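Local coordinates for putative branched-chain amino acid ABC transporter (Rhodospirillum rubrum ATCC 11170, PDB 3HUT), which probably serves as the extracellular substrate-binding receptor of an ABC transporter, capturing branched-chain or related amino acids for uptake, at residues R65-D70 against S90-E95; L5-E10 against R44-L49. All coordinates share one frame; numbering follows the deposited sequence.

Interaction 1 (R65-D70 against S90-E95); sequences RAFVDD and SIYGKE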
loop_
_atom_site.group_PDB
_atom_site.type_symbol
_atom_site.label_atom_id
_atom_site.label_comp_id
_atom_site.label_asym_id
_atom_site.label_seq_id
_atom_site.Cartn_x
_atom_site.Cartn_y
_atom_site.Cartn_z
ATOM N N ARG A 65 -21.342 12.235 9.161
ATOM C CA ARG A 65 -22.416 12.563 10.092
ATOM C C ARG A 65 -23.564 11.581 9.850
ATOM O O ARG A 65 -24.163 11.064 10.790
ATOM C CB ARG A 65 -22.936 13.983 9.834
ATOM C CG ARG A 65 -23.946 14.003 8.688
ATOM C CD ARG A 65 -24.384 15.368 8.211
ATOM N NE ARG A 65 -25.069 15.245 6.925
ATOM C CZ ARG A 65 -26.148 14.496 6.713
ATOM N NH1 ARG A 65 -26.679 13.795 7.709
ATOM N NH2 ARG A 65 -26.699 14.442 5.504
ATOM N N ALA A 66 -23.865 11.343 8.573
ATOM C CA ALA A 66 -24.949 10.452 8.177
ATOM C C ALA A 66 -24.753 9.023 8.683
ATOM O O ALA A 66 -25.683 8.420 9.220
ATOM C CB ALA A 66 -25.099 10.458 6.649
ATOM N N PHE A 67 -23.551 8.478 8.504
ATOM C CA PHE A 67 -23.265 7.124 8.970
ATOM C C PHE A 67 -23.350 7.044 10.493
ATOM O O PHE A 67 -23.851 6.067 11.050
ATOM C CB PHE A 67 -21.867 6.673 8.538
ATOM C CG PHE A 67 -21.754 6.320 7.077
ATOM C CD1 PHE A 67 -22.842 5.813 6.376
ATOM C CD2 PHE A 67 -20.531 6.441 6.421
ATOM C CE1 PHE A 67 -22.711 5.429 5.038
ATOM C CE2 PHE A 67 -20.390 6.060 5.087
ATOM C CZ PHE A 67 -21.479 5.554 4.394
ATOM N N VAL A 68 -22.841 8.073 11.162
ATOM C CA VAL A 68 -22.856 8.122 12.621
ATOM C C VAL A 68 -24.296 8.131 13.134
ATOM O O VAL A 68 -24.626 7.458 14.113
ATOM C CB VAL A 68 -22.102 9.379 13.135
ATOM C CG1 VAL A 68 -22.362 9.590 14.635
ATOM C CG2 VAL A 68 -20.604 9.215 12.881
ATOM N N ASP A 69 -25.151 8.879 12.446
ATOM C CA ASP A 69 -26.557 8.995 12.812
ATOM C C ASP A 69 -27.399 7.757 12.529
ATOM O O ASP A 69 -28.529 7.658 13.006
ATOM C CB ASP A 69 -27.182 10.205 12.113
ATOM C CG ASP A 69 -27.190 11.438 12.989
ATOM O OD1 ASP A 69 -27.907 11.426 14.012
ATOM O OD2 ASP A 69 -26.485 12.413 12.661
ATOM N N ASP A 70 -26.868 6.822 11.744
ATOM C CA ASP A 70 -27.598 5.592 11.448
ATOM C C ASP A 70 -27.074 4.497 12.376
ATOM O O ASP A 70 -26.017 3.919 12.130
ATOM C CB ASP A 70 -27.389 5.165 9.994
ATOM C CG ASP A 70 -28.253 3.978 9.609
ATOM O OD1 ASP A 70 -28.678 3.225 10.512
ATOM O OD2 ASP A 70 -28.499 3.790 8.400
ATOM N N SER A 90 -11.926 12.748 11.579
ATOM C CA SER A 90 -12.071 13.599 12.758
ATOM C C SER A 90 -13.436 13.403 13.408
ATOM O O SER A 90 -13.557 13.374 14.636
ATOM C CB SER A 90 -11.877 15.066 12.373
ATOM O OG SER A 90 -10.585 15.266 11.824
ATOM N N ILE A 91 -14.460 13.265 12.572
ATOM C CA ILE A 91 -15.824 13.048 13.035
ATOM C C ILE A 91 -15.970 11.650 13.637
ATOM O O ILE A 91 -16.482 11.487 14.744
ATOM C CB ILE A 91 -16.821 13.207 11.869
ATOM C CG1 ILE A 91 -16.873 14.680 11.447
ATOM C CG2 ILE A 91 -18.203 12.691 12.276
ATOM C CD1 ILE A 91 -17.719 14.948 10.218
ATOM N N TYR A 92 -15.523 10.638 12.902
ATOM C CA TYR A 92 -15.609 9.269 13.390
ATOM C C TYR A 92 -14.896 9.083 14.732
ATOM O O TYR A 92 -15.406 8.407 15.621
ATOM C CB TYR A 92 -15.019 8.306 12.361
ATOM C CG TYR A 92 -15.775 8.260 11.050
ATOM C CD1 TYR A 92 -17.170 8.197 11.024
ATOM C CD2 TYR A 92 -15.092 8.226 9.836
ATOM C CE1 TYR A 92 -17.867 8.093 9.806
ATOM C CE2 TYR A 92 -15.774 8.123 8.623
ATOM C CZ TYR A 92 -17.154 8.056 8.614
ATOM O OH TYR A 92 -17.811 7.945 7.408
ATOM N N GLY A 93 -13.718 9.682 14.870
ATOM C CA GLY A 93 -12.969 9.558 16.109
ATOM C C GLY A 93 -13.739 10.146 17.274
ATOM O O GLY A 93 -13.836 9.544 18.343
ATOM N N LYS A 94 -14.289 11.335 17.065
ATOM C CA LYS A 94 -15.067 12.002 18.098
ATOM C C LYS A 94 -16.364 11.257 18.411
ATOM O O LYS A 94 -16.785 11.195 19.568
ATOM C CB LYS A 94 -15.392 13.435 17.664
ATOM C CG LYS A 94 -16.267 14.201 18.645
ATOM C CD LYS A 94 -16.574 15.594 18.127
ATOM C CE LYS A 94 -17.491 16.352 19.078
ATOM N NZ LYS A 94 -17.877 17.684 18.526
ATOM N N GLU A 95 -16.988 10.676 17.390
ATOM C CA GLU A 95 -18.253 9.968 17.579
ATOM C C GLU A 95 -18.135 8.497 17.981
ATOM O O GLU A 95 -19.120 7.887 18.400
ATOM C CB GLU A 95 -19.109 10.075 16.312
ATOM C CG GLU A 95 -19.534 11.493 15.951
ATOM C CD GLU A 95 -20.311 12.171 17.064
ATOM O OE1 GLU A 95 -21.089 11.475 17.749
ATOM O OE2 GLU A 95 -20.150 13.399 17.246
#

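Interaction 2 (L5-E10 against R44-L49); sequences LLLGYE and RPVDIL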
loop_
_atom_site.group_PDB
_atom_site.type_symbol
_atom_site.label_atom_id
_atom_site.label_comp_id
_atom_site.label_asym_id
_atom_site.label_seq_id
_atom_site.Cartn_x
_atom_site.Cartn_y
_atom_site.Cartn_z
ATOM N N LEU A 5 -26.353 -6.942 9.030
ATOM C CA LEU A 5 -25.449 -5.994 9.675
ATOM C C LEU A 5 -25.016 -4.999 8.610
ATOM O O LEU A 5 -24.842 -5.366 7.449
ATOM C CB LEU A 5 -24.219 -6.706 10.244
ATOM C CG LEU A 5 -24.450 -7.599 11.464
ATOM C CD1 LEU A 5 -23.163 -8.339 11.815
ATOM C CD2 LEU A 5 -24.913 -6.742 12.635
ATOM N N LEU A 6 -24.829 -3.744 9.008
ATOM C CA LEU A 6 -24.450 -2.697 8.070
ATOM C C LEU A 6 -23.089 -2.053 8.271
ATOM O O LEU A 6 -22.713 -1.692 9.386
ATOM C CB LEU A 6 -25.491 -1.576 8.086
ATOM C CG LEU A 6 -26.509 -1.458 6.954
ATOM C CD1 LEU A 6 -27.404 -2.687 6.931
ATOM C CD2 LEU A 6 -27.332 -0.190 7.156
ATOM N N LEU A 7 -22.371 -1.897 7.164
ATOM C CA LEU A 7 -21.075 -1.232 7.150
ATOM C C LEU A 7 -21.222 -0.101 6.140
ATOM O O LEU A 7 -21.896 -0.259 5.122
ATOM C CB LEU A 7 -19.965 -2.175 6.674
ATOM C CG LEU A 7 -19.606 -3.364 7.568
ATOM C CD1 LEU A 7 -18.577 -4.222 6.847
ATOM C CD2 LEU A 7 -19.059 -2.871 8.903
ATOM N N GLY A 8 -20.615 1.044 6.423
ATOM C CA GLY A 8 -20.695 2.142 5.482
ATOM C C GLY A 8 -19.418 2.139 4.670
ATOM O O GLY A 8 -18.408 1.601 5.114
ATOM N N TYR A 9 -19.455 2.698 3.470
ATOM C CA TYR A 9 -18.253 2.771 2.657
ATOM C C TYR A 9 -18.295 4.076 1.881
ATOM O O TYR A 9 -19.112 4.239 0.977
ATOM C CB TYR A 9 -18.175 1.579 1.691
ATOM C CG TYR A 9 -16.784 1.295 1.141
ATOM C CD1 TYR A 9 -16.434 0.010 0.714
ATOM C CD2 TYR A 9 -15.815 2.299 1.060
ATOM C CE1 TYR A 9 -15.152 -0.272 0.230
ATOM C CE2 TYR A 9 -14.533 2.027 0.576
ATOM C CZ TYR A 9 -14.209 0.738 0.167
ATOM O OH TYR A 9 -12.936 0.457 -0.281
ATOM N N GLU A 10 -17.444 5.023 2.266
ATOM C CA GLU A 10 -17.380 6.289 1.556
ATOM C C GLU A 10 -16.210 6.178 0.586
ATOM O O GLU A 10 -15.108 5.777 0.969
ATOM C CB GLU A 10 -17.180 7.466 2.521
ATOM C CG GLU A 10 -15.997 7.339 3.476
ATOM C CD GLU A 10 -15.781 8.605 4.291
ATOM O OE1 GLU A 10 -15.240 9.586 3.738
ATOM O OE2 GLU A 10 -16.167 8.627 5.482
ATOM N N ARG A 44 -25.658 -14.493 10.006
ATOM C CA ARG A 44 -26.217 -13.173 9.745
ATOM C C ARG A 44 -25.406 -12.487 8.647
ATOM O O ARG A 44 -24.211 -12.246 8.808
ATOM C CB ARG A 44 -26.182 -12.325 11.018
ATOM C CG ARG A 44 -26.983 -11.034 10.916
ATOM C CD ARG A 44 -26.926 -10.237 12.214
ATOM N NE ARG A 44 -27.741 -9.030 12.125
ATOM C CZ ARG A 44 -27.949 -8.183 13.127
ATOM N NH1 ARG A 44 -27.398 -8.405 14.315
ATOM N NH2 ARG A 44 -28.721 -7.122 12.943
ATOM N N PRO A 45 -26.049 -12.167 7.513
ATOM C CA PRO A 45 -25.359 -11.509 6.399
ATOM C C PRO A 45 -24.916 -10.083 6.701
ATOM O O PRO A 45 -25.384 -9.452 7.654
ATOM C CB PRO A 45 -26.392 -11.563 5.278
ATOM C CG PRO A 45 -27.684 -11.451 6.025
ATOM C CD PRO A 45 -27.469 -12.390 7.188
ATOM N N VAL A 46 -23.997 -9.588 5.882
ATOM C CA VAL A 46 -23.490 -8.236 6.030
ATOM C C VAL A 46 -23.728 -7.518 4.713
ATOM O O VAL A 46 -23.554 -8.100 3.645
ATOM C CB VAL A 46 -21.969 -8.211 6.314
ATOM C CG1 VAL A 46 -21.505 -6.772 6.498
ATOM C CG2 VAL A 46 -21.647 -9.035 7.550
ATOM N N ASP A 47 -24.142 -6.261 4.789
ATOM C CA ASP A 47 -24.363 -5.488 3.576
ATOM C C ASP A 47 -23.588 -4.192 3.696
ATOM O O ASP A 47 -23.328 -3.718 4.800
ATOM C CB ASP A 47 -25.850 -5.201 3.374
ATOM C CG ASP A 47 -26.151 -4.656 1.988
ATOM O OD1 ASP A 47 -25.537 -5.144 1.011
ATOM O OD2 ASP A 47 -27.005 -3.751 1.875
ATOM N N ILE A 48 -23.204 -3.629 2.558
ATOM C CA ILE A 48 -22.454 -2.386 2.551
ATOM C C ILE A 48 -23.265 -1.239 1.951
ATOM O O ILE A 48 -23.874 -1.369 0.885
ATOM C CB ILE A 48 -21.130 -2.534 1.759
ATOM C CG1 ILE A 48 -20.178 -3.471 2.511
ATOM C CG2 ILE A 48 -20.493 -1.170 1.547
ATOM C CD1 ILE A 48 -18.892 -3.773 1.764
ATOM N N LEU A 49 -23.273 -0.122 2.662
ATOM C CA LEU A 49 -23.964 1.072 2.215
ATOM C C LEU A 49 -22.883 2.011 1.687
ATOM O O LEU A 49 -22.065 2.530 2.450
ATOM C CB LEU A 49 -24.708 1.717 3.387
ATOM C CG LEU A 49 -25.659 2.880 3.089
ATOM C CD1 LEU A 49 -26.514 3.168 4.328
ATOM C CD2 LEU A 49 -24.870 4.107 2.676
#

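Interaction 1 (R65-D70 against S90-E95)
The rings of Phe67 and Tyr92 meet at their edges: the phenol oxygen of Tyr92 lies in the plane of the Phe67 ring, with Tyr92 OH 3.3 Å from Phe67 CD2, and neither ring covers the face of the other. The edge of the tyrosine ring also takes a methyl group, Val68 CG2, which lies near the ring plane 4.0 Å from Tyr92 CD1. These residues join two neighbouring helices, 57-69 and 82-95, on one side of the parallel sheet in a periplasmic binding protein fold of the leucine-binding protein family. Segments 65-69 and 90-95 run at 25° to each other, their axes 10.1 Å apart at closest approach, and they meet through side chains. In Tyr92 CG stands beside the backbone N, anti to the carbonyl carbon (chi1 -64°), and from there the ring extends to the phenylalanine edge. Both rings also touch Val76 of strand 73-78, where the helix pair rests on the sheet, and the polar partner of the Tyr92 hydroxyl is Glu10. Toward solvent the contact becomes aliphatic and centres on Val68. Ile91 CG2 approaches Val68 CG2 at 4.3 Å, a loose methyl-to-methyl contact. Glu95, itself exposed, lays CB and CG across the valine at about a right angle, with Glu95 CG 3.7 Å from Val68 CG1.

Interaction 2 (L5-E10 against R44-L49)
Leu5 and Arg44 meet at about a right angle where two neighbouring parallel strands begin, 5-11 and 46-52, the two strands of a beta-alpha-beta unit connected through helix 18-37. The paired backbones form the tight part of the contact. Five hydrogen bonds alternate between them: Leu5 and Leu7 give their N-H groups to the carbonyls of Pro45 and Asp47, and take N-H groups from Asp47 and Leu49. The bond from Leu49 N to Leu7 O is short and almost straight, at 2.8 Å and 174°. Tyr9 N closes the series on Leu49 O, also at 2.8 Å but more bent (142°), with the donor tilted from the carbonyl plane.

Leu5, Leu7, Val46 and Ile48 share the buried face of the pair. Leu7 CD1 rests on Val46 CG1 at 3.9 Å, while helix 277-296 packs on Leu5, Leu7 and Val46, and helix 18-37 on Val46 and Ile48. Farther along, Ile48 CG2 lies 3.6 Å from Tyr9 CB, near the plane of the tyrosine ring and at its edge.

On the other face the side chains of the two strands meet more loosely: Leu6 CD2 comes no nearer than 4.5 Å to Leu49 CD1. Asp47 is exposed here, whereas Phe67 of helix 57-69 covers the Gly8-Leu49 end. Arg44 is partly exposed, yet it packs closely on buried Leu5. Its chain is extended from CG to NE, and NE is hydrogen-bonded to the carbonyl of Leu3. Leu5 CD2 sits over the centre of one face of the guanidinium, 3.4 Å from Arg44 CZ.

Interaction 2 pairs two strands of the parallel sheet, and interaction 1 joins two helices lying against that sheet; their centres are 15 Å apart. Strand 46-52 is followed in the chain by helix 57-69, so the two contacts come in series. They also touch. The Phe67 ring reaches the strands with its far edge, placing CE1 3.5 Å from Leu49 CD2 and CZ 3.7 Å from Gly8 CA, where glycine has no side chain to intervene. In addition, Tyr92 OH and Glu10 OE2 are 2.6 Å apart, a probable hydrogen bond tying helix 82-95 to strand 5-11. Both contacts thus lie in the same lobe, joined where Phe67 and Tyr92 meet the strands.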